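Local atomic coordinates of uncharacterized protein Atu1735 (Agrobacterium tumefaciens, PDB entry 2PPX), a protein that is of unknown function but, as a helix-turn-helix protein resembling the XRE family, probably binds DNA and may regulate transcription. Residues L42-T45 with A51-H54; P33-I38 with E47-R52. All coordinates share one frame; numbering follows the deposited sequence. Where two conformers were deposited one is given.

Interaction 1 of 2, residues L42-T45 with A51-H54. With SO4 (sulfate ion), chain G; SO4 (sulfate ion), chain E.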
loop_
_atom_site.group_PDB
_atom_site.type_symbol
_atom_site.label_atom_id
_atom_site.label_comp_id
_atom_site.label_asym_id
_atom_site.label_seq_id
_atom_site.Cartn_x
_atom_site.Cartn_y
_atom_site.Cartn_z
ATOM N N LEU A 42 -10.694 -21.842 -6.628
ATOM C CA LEU A 42 -10.171 -21.908 -7.990
ATOM C C LEU A 42 -9.114 -23.012 -8.178
ATOM O O LEU A 42 -8.626 -23.194 -9.289
ATOM C CB LEU A 42 -9.568 -20.549 -8.386
ATOM C CG LEU A 42 -10.507 -19.338 -8.370
ATOM C CD1 LEU A 42 -9.753 -18.068 -8.777
ATOM C CD2 LEU A 42 -11.740 -19.580 -9.251
ATOM N N LYS A 43 -8.772 -23.719 -7.094
ATOM C CA LYS A 43 -7.772 -24.795 -7.120
ATOM C C LYS A 43 -6.400 -24.331 -7.620
ATOM O O LYS A 43 -5.745 -25.019 -8.413
ATOM C CB LYS A 43 -8.259 -25.997 -7.948
ATOM C CG LYS A 43 -9.073 -27.020 -7.167
ATOM C CD LYS A 43 -8.846 -28.437 -7.706
ATOM C CE LYS A 43 -9.403 -28.633 -9.115
ATOM N NZ LYS A 43 -9.304 -30.049 -9.591
ATOM N N LEU A 44 -5.973 -23.166 -7.146
ATOM C CA LEU A 44 -4.685 -22.605 -7.513
ATOM C C LEU A 44 -3.774 -22.614 -6.314
ATOM O O LEU A 44 -4.209 -22.353 -5.190
ATOM C CB LEU A 44 -4.830 -21.169 -8.038
ATOM C CG LEU A 44 -5.673 -21.100 -9.321
ATOM C CD1 LEU A 44 -5.881 -19.646 -9.715
ATOM C CD2 LEU A 44 -5.078 -21.933 -10.492
ATOM N N THR A 45 -2.502 -22.920 -6.544
ATOM C CA THR A 45 -1.516 -22.747 -5.489
ATOM C C THR A 45 -1.273 -21.248 -5.272
ATOM O O THR A 45 -1.706 -20.400 -6.076
ATOM C CB THR A 45 -0.164 -23.406 -5.859
ATOM O OG1 THR A 45 0.414 -22.675 -6.939
ATOM C CG2 THR A 45 -0.320 -24.893 -6.250
ATOM N N ALA A 51 0.920 -15.313 -9.778
ATOM C CA ALA A 51 1.312 -15.022 -11.156
ATOM C C ALA A 51 0.093 -14.696 -12.035
ATOM O O ALA A 51 0.145 -13.777 -12.849
ATOM C CB ALA A 51 2.113 -16.195 -11.776
ATOM N N ARG A 52 -0.998 -15.429 -11.866
ATOM C CA ARG A 52 -2.182 -15.209 -12.701
ATOM C C ARG A 52 -2.833 -13.830 -12.461
ATOM O O ARG A 52 -3.281 -13.163 -13.412
ATOM C CB ARG A 52 -3.197 -16.325 -12.481
ATOM C CG ARG A 52 -4.362 -16.296 -13.429
ATOM C CD ARG A 52 -5.178 -17.569 -13.298
ATOM N NE ARG A 52 -4.421 -18.724 -13.779
ATOM C CZ ARG A 52 -4.910 -19.960 -13.881
ATOM N NH1 ARG A 52 -6.166 -20.221 -13.546
ATOM N NH2 ARG A 52 -4.134 -20.937 -14.315
ATOM N N TYR A 53 -2.849 -13.401 -11.203
ATOM C CA TYR A 53 -3.556 -12.174 -10.817
ATOM C C TYR A 53 -2.681 -10.989 -10.412
ATOM O O TYR A 53 -3.203 -9.964 -9.976
ATOM C CB TYR A 53 -4.629 -12.487 -9.746
ATOM C CG TYR A 53 -5.669 -13.425 -10.308
ATOM C CD1 TYR A 53 -6.526 -13.010 -11.338
ATOM C CD2 TYR A 53 -5.771 -14.742 -9.852
ATOM C CE1 TYR A 53 -7.472 -13.884 -11.887
ATOM C CE2 TYR A 53 -6.740 -15.628 -10.382
ATOM C CZ TYR A 53 -7.565 -15.180 -11.415
ATOM O OH TYR A 53 -8.493 -16.002 -11.981
ATOM N N HIS A 54 -1.363 -11.126 -10.599
ATOM C CA HIS A 54 -0.387 -10.056 -10.357
ATOM C C HIS A 54 -0.430 -9.516 -8.929
ATOM O O HIS A 54 -0.427 -8.302 -8.698
ATOM C CB HIS A 54 -0.533 -8.935 -11.391
ATOM C CG HIS A 54 -0.396 -9.408 -12.813
ATOM N ND1 HIS A 54 0.266 -8.685 -13.773
ATOM C CD2 HIS A 54 -0.782 -10.557 -13.412
ATOM C CE1 HIS A 54 0.250 -9.347 -14.918
ATOM N NE2 HIS A 54 -0.380 -10.488 -14.727
HETATM S S SO4 G . -6.532 -23.684 -14.692
HETATM O O1 SO4 G . -5.216 -24.223 -14.334
HETATM O O2 SO4 G . -7.135 -23.003 -13.549
HETATM O O3 SO4 G . -6.396 -22.751 -15.810
HETATM O O4 SO4 G . -7.417 -24.767 -15.114
HETATM S S SO4 E . 3.278 -5.520 -13.730
HETATM O O1 SO4 E . 2.199 -4.522 -13.726
HETATM O O2 SO4 E . 4.340 -5.096 -12.820
HETATM O O3 SO4 E . 2.825 -6.845 -13.305
HETATM O O4 SO4 E . 3.783 -5.624 -15.094
#

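Interaction 2 of 2, residues P33-I38 with E47-R52. With SO4 (sulfate ion), chain G; SO4 (sulfate ion), chain F.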
loop_
_atom_site.group_PDB
_atom_site.type_symbol
_atom_site.label_atom_id
_atom_site.label_comp_id
_atom_site.label_asym_id
_atom_site.label_seq_id
_atom_site.Cartn_x
_atom_site.Cartn_y
_atom_site.Cartn_z
ATOM N N PRO A 33 -9.435 -15.659 5.512
ATOM C CA PRO A 33 -9.387 -14.485 4.654
ATOM C C PRO A 33 -9.991 -14.804 3.285
ATOM O O PRO A 33 -9.795 -15.915 2.763
ATOM C CB PRO A 33 -7.884 -14.211 4.536
ATOM C CG PRO A 33 -7.316 -14.735 5.832
ATOM C CD PRO A 33 -8.098 -16.028 6.010
ATOM N N ARG A 34 -10.696 -13.831 2.714
ATOM C CA ARG A 34 -11.403 -14.016 1.458
ATOM C C ARG A 34 -10.489 -14.504 0.335
ATOM O O ARG A 34 -10.876 -15.386 -0.430
ATOM C CB ARG A 34 -12.102 -12.722 1.035
ATOM C CG ARG A 34 -13.410 -12.454 1.761
ATOM C CD ARG A 34 -14.165 -11.375 1.002
ATOM N NE ARG A 34 -15.475 -11.062 1.576
ATOM C CZ ARG A 34 -16.423 -10.371 0.941
ATOM N NH1 ARG A 34 -16.219 -9.915 -0.293
ATOM N NH2 ARG A 34 -17.582 -10.139 1.539
ATOM N N ILE A 35 -9.280 -13.956 0.256
ATOM C CA ILE A 35 -8.343 -14.325 -0.828
ATOM C C ILE A 35 -8.033 -15.833 -0.785
ATOM O O ILE A 35 -7.886 -16.448 -1.838
ATOM C CB ILE A 35 -7.022 -13.483 -0.883
ATOM C CG1 ILE A 35 -6.180 -13.869 -2.152
ATOM C CG2 ILE A 35 -6.290 -13.587 0.464
ATOM C CD1 ILE A 35 -5.021 -12.921 -2.548
ATOM N N LYS A 36 -7.911 -16.385 0.424
ATOM C CA LYS A 36 -7.590 -17.803 0.606
ATOM C C LYS A 36 -8.765 -18.687 0.184
ATOM O O LYS A 36 -8.562 -19.714 -0.468
ATOM C CB LYS A 36 -7.225 -18.104 2.067
ATOM C CG LYS A 36 -6.703 -19.496 2.288
ATOM C CD LYS A 36 -6.178 -19.608 3.716
ATOM C CE LYS A 36 -5.787 -21.011 4.028
ATOM N NZ LYS A 36 -5.229 -21.092 5.428
ATOM N N ILE A 37 -9.982 -18.277 0.554
ATOM C CA ILE A 37 -11.227 -18.882 0.031
ATOM C C ILE A 37 -11.300 -18.908 -1.494
ATOM O O ILE A 37 -11.554 -19.951 -2.114
ATOM C CB ILE A 37 -12.501 -18.203 0.601
ATOM C CG1 ILE A 37 -12.469 -18.293 2.141
ATOM C CG2 ILE A 37 -13.814 -18.911 0.049
ATOM C CD1 ILE A 37 -13.642 -17.609 2.844
ATOM N N ILE A 38 -11.078 -17.744 -2.088
ATOM C CA ILE A 38 -11.166 -17.595 -3.525
ATOM C C ILE A 38 -10.096 -18.473 -4.190
ATOM O O ILE A 38 -10.405 -19.216 -5.095
ATOM C CB ILE A 38 -10.946 -16.090 -3.935
ATOM C CG1 ILE A 38 -12.150 -15.229 -3.468
ATOM C CG2 ILE A 38 -10.784 -15.968 -5.452
ATOM C CD1 ILE A 38 -11.784 -13.719 -3.462
ATOM N N GLU A 47 1.535 -19.670 -5.606
ATOM C CA GLU A 47 2.390 -19.289 -6.736
ATOM C C GLU A 47 1.583 -18.997 -7.991
ATOM O O GLU A 47 1.785 -18.002 -8.681
ATOM C CB GLU A 47 3.374 -20.436 -7.048
ATOM C CG GLU A 47 4.479 -20.631 -6.014
ATOM C CD GLU A 47 4.043 -21.311 -4.701
ATOM O OE1 GLU A 47 4.931 -21.360 -3.817
ATOM O OE2 GLU A 47 2.872 -21.784 -4.536
ATOM N N GLU A 48 0.672 -19.915 -8.300
ATOM C CA GLU A 48 -0.179 -19.783 -9.476
ATOM C C GLU A 48 -1.098 -18.557 -9.397
ATOM O O GLU A 48 -1.246 -17.813 -10.375
ATOM C CB GLU A 48 -1.015 -21.050 -9.687
ATOM C CG GLU A 48 -0.174 -22.265 -10.066
ATOM C CD GLU A 48 -0.962 -23.566 -10.080
ATOM O OE1 GLU A 48 -1.920 -23.733 -9.303
ATOM O OE2 GLU A 48 -0.612 -24.442 -10.887
ATOM N N PHE A 49 -1.735 -18.379 -8.239
ATOM C CA PHE A 49 -2.659 -17.276 -8.024
ATOM C C PHE A 49 -1.894 -15.955 -8.113
ATOM O O PHE A 49 -2.335 -15.020 -8.795
ATOM C CB PHE A 49 -3.389 -17.425 -6.656
ATOM C CG PHE A 49 -4.592 -16.491 -6.494
ATOM C CD1 PHE A 49 -4.406 -15.186 -6.032
ATOM C CD2 PHE A 49 -5.876 -16.921 -6.829
ATOM C CE1 PHE A 49 -5.486 -14.311 -5.889
ATOM C CE2 PHE A 49 -6.970 -16.082 -6.690
ATOM C CZ PHE A 49 -6.763 -14.755 -6.207
ATOM N N SER A 50 -0.730 -15.889 -7.447
ATOM C CA SER A 50 0.166 -14.734 -7.518
ATOM C C SER A 50 0.523 -14.342 -8.956
ATOM O O SER A 50 0.376 -13.180 -9.334
ATOM C CB SER A 50 1.432 -14.954 -6.664
ATOM O OG SER A 50 2.399 -13.931 -6.885
ATOM N N ALA A 51 0.920 -15.313 -9.778
ATOM C CA ALA A 51 1.312 -15.022 -11.156
ATOM C C ALA A 51 0.093 -14.696 -12.035
ATOM O O ALA A 51 0.145 -13.777 -12.849
ATOM C CB ALA A 51 2.113 -16.195 -11.776
ATOM N N ARG A 52 -0.998 -15.429 -11.866
ATOM C CA ARG A 52 -2.182 -15.209 -12.701
ATOM C C ARG A 52 -2.833 -13.830 -12.461
ATOM O O ARG A 52 -3.281 -13.163 -13.412
ATOM C CB ARG A 52 -3.197 -16.325 -12.481
ATOM C CG ARG A 52 -4.362 -16.296 -13.429
ATOM C CD ARG A 52 -5.178 -17.569 -13.298
ATOM N NE ARG A 52 -4.421 -18.724 -13.779
ATOM C CZ ARG A 52 -4.910 -19.960 -13.881
ATOM N NH1 ARG A 52 -6.166 -20.221 -13.546
ATOM N NH2 ARG A 52 -4.134 -20.937 -14.315
HETATM S S SO4 G . -6.532 -23.684 -14.692
HETATM O O1 SO4 G . -5.216 -24.223 -14.334
HETATM O O2 SO4 G . -7.135 -23.003 -13.549
HETATM O O3 SO4 G . -6.396 -22.751 -15.810
HETATM O O4 SO4 G . -7.417 -24.767 -15.114
HETATM S S SO4 F . -5.518 -24.318 6.675
HETATM O O1 SO4 F . -4.302 -23.775 6.076
HETATM O O2 SO4 F . -5.242 -24.683 8.065
HETATM O O3 SO4 F . -6.578 -23.306 6.633
HETATM O O4 SO4 F . -5.936 -25.509 5.933
#

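Interaction 1 of 2, residues L42-T45 with A51-H54
Leu44 lies across Arg52 and Tyr53 at about a right angle to each, serving a charged and an aromatic partner at once. Its CD2 sits over one face of the Arg52 guanidinium, 3.5 Å above the plane and displaced toward the rim, with NH1 as its nearest atom at 3.7 Å. Its other methyl, CD1, reaches the edge of the Tyr53 ring at CE2 (4.2 Å). Leu42 crosses Tyr53 obliquely and sets CD1 4.0 Å from the Tyr53 OH, near the same CE2. That hydroxyl is hydrogen-bonded to Pro85 O, at the start of helix 85-92, and one face of the ring carries Arg52 CG, 3.9 Å above the plane over its centre. The Arg52 chain is extended up to its bend at chi3 (-68°), which turns the guanidinium toward the sulfate ion of chain G. NH1 donates almost straight to O2 (2.9 Å, N-H...O angle 173°), while NH2 makes two weak bonds to O1 and O3. Within this helix-turn-helix region, the loop leaves helix 34-41 in a Schellman motif, with Lys43 at positive phi, and Thr45 N-caps helix 46-53. The two segments thus meet by van der Waals contact of leucine methyls with the Tyr53 ring and the Arg52 guanidinium. With a methyl resting on the rim of one guanidinium face, the polar edge keeps its N-H groups for the anion, which would partly balance the positive charge.

Interaction 2 of 2, residues P33-I38 with E47-R52
Phe49 is the sole residue of segment 47-52 to touch segment 33-38, and its ring meets two isoleucines one helical turn apart through two different carbons. Ile35 brings CD1 to CE1 at 3.6 Å, followed by its CG1 at 3.8 Å from the same CE1. Ile38 comes to the other meta carbon, with CG2 4.0 Å from CE2. Both methyls approach obliquely. The isoleucines do this with different branches. In Ile35 the long arm trails opposite the backbone N (chi1 -174°), which carries its end nearer to the ring than the start of the side chain would suggest; in Ile38 the -69° chi1 sets CG1 beside the backbone N and leaves CG2 anti to it, so that the short methyl does the touching. Phe49 itself points toward helix 34-41, and its ring also meets Tyr53, the planes at about 50°. Leu60 and Ile81 touch Phe49 as well, while Ile35 packs on Trp63 and Leu78. Lys36 takes no part in this apolar contact: its extended chain delivers NZ to two oxygens of the sulfate ion of chain F, O1 and O3, each at 2.9 Å. Phe49 and Ile35, both buried, with the partly exposed Ile38, join helix 34-41 to the first helix of the helix-turn-helix unit; with helices 57-64 and 72-83 closing round them, this is consistent with the hydrophobic core of an XRE-like helix-turn-helix domain.

Overall arrangement
Helix 46-53 is the element common to both contacts, whose centres lie about 5 Å apart. Interaction 2 ties it to helix 34-41 in the buried centre of the chain; interaction 1 ties its final turn to the loop that links the two helices and stands nearer the surface. Phe49 bridges them: its CD2 is 4.0 Å from Leu44 CD1, and its CE2 is 4.0 Å from Leu42 CD1, so the two apolar contacts join through the Phe49 ring. The polar ends lie at the margins, where sulfate ions, probably from the crystallisation liquor, meet Lys36, Arg52 and His54. Whether any of these positions marks a phosphate-binding site is not established.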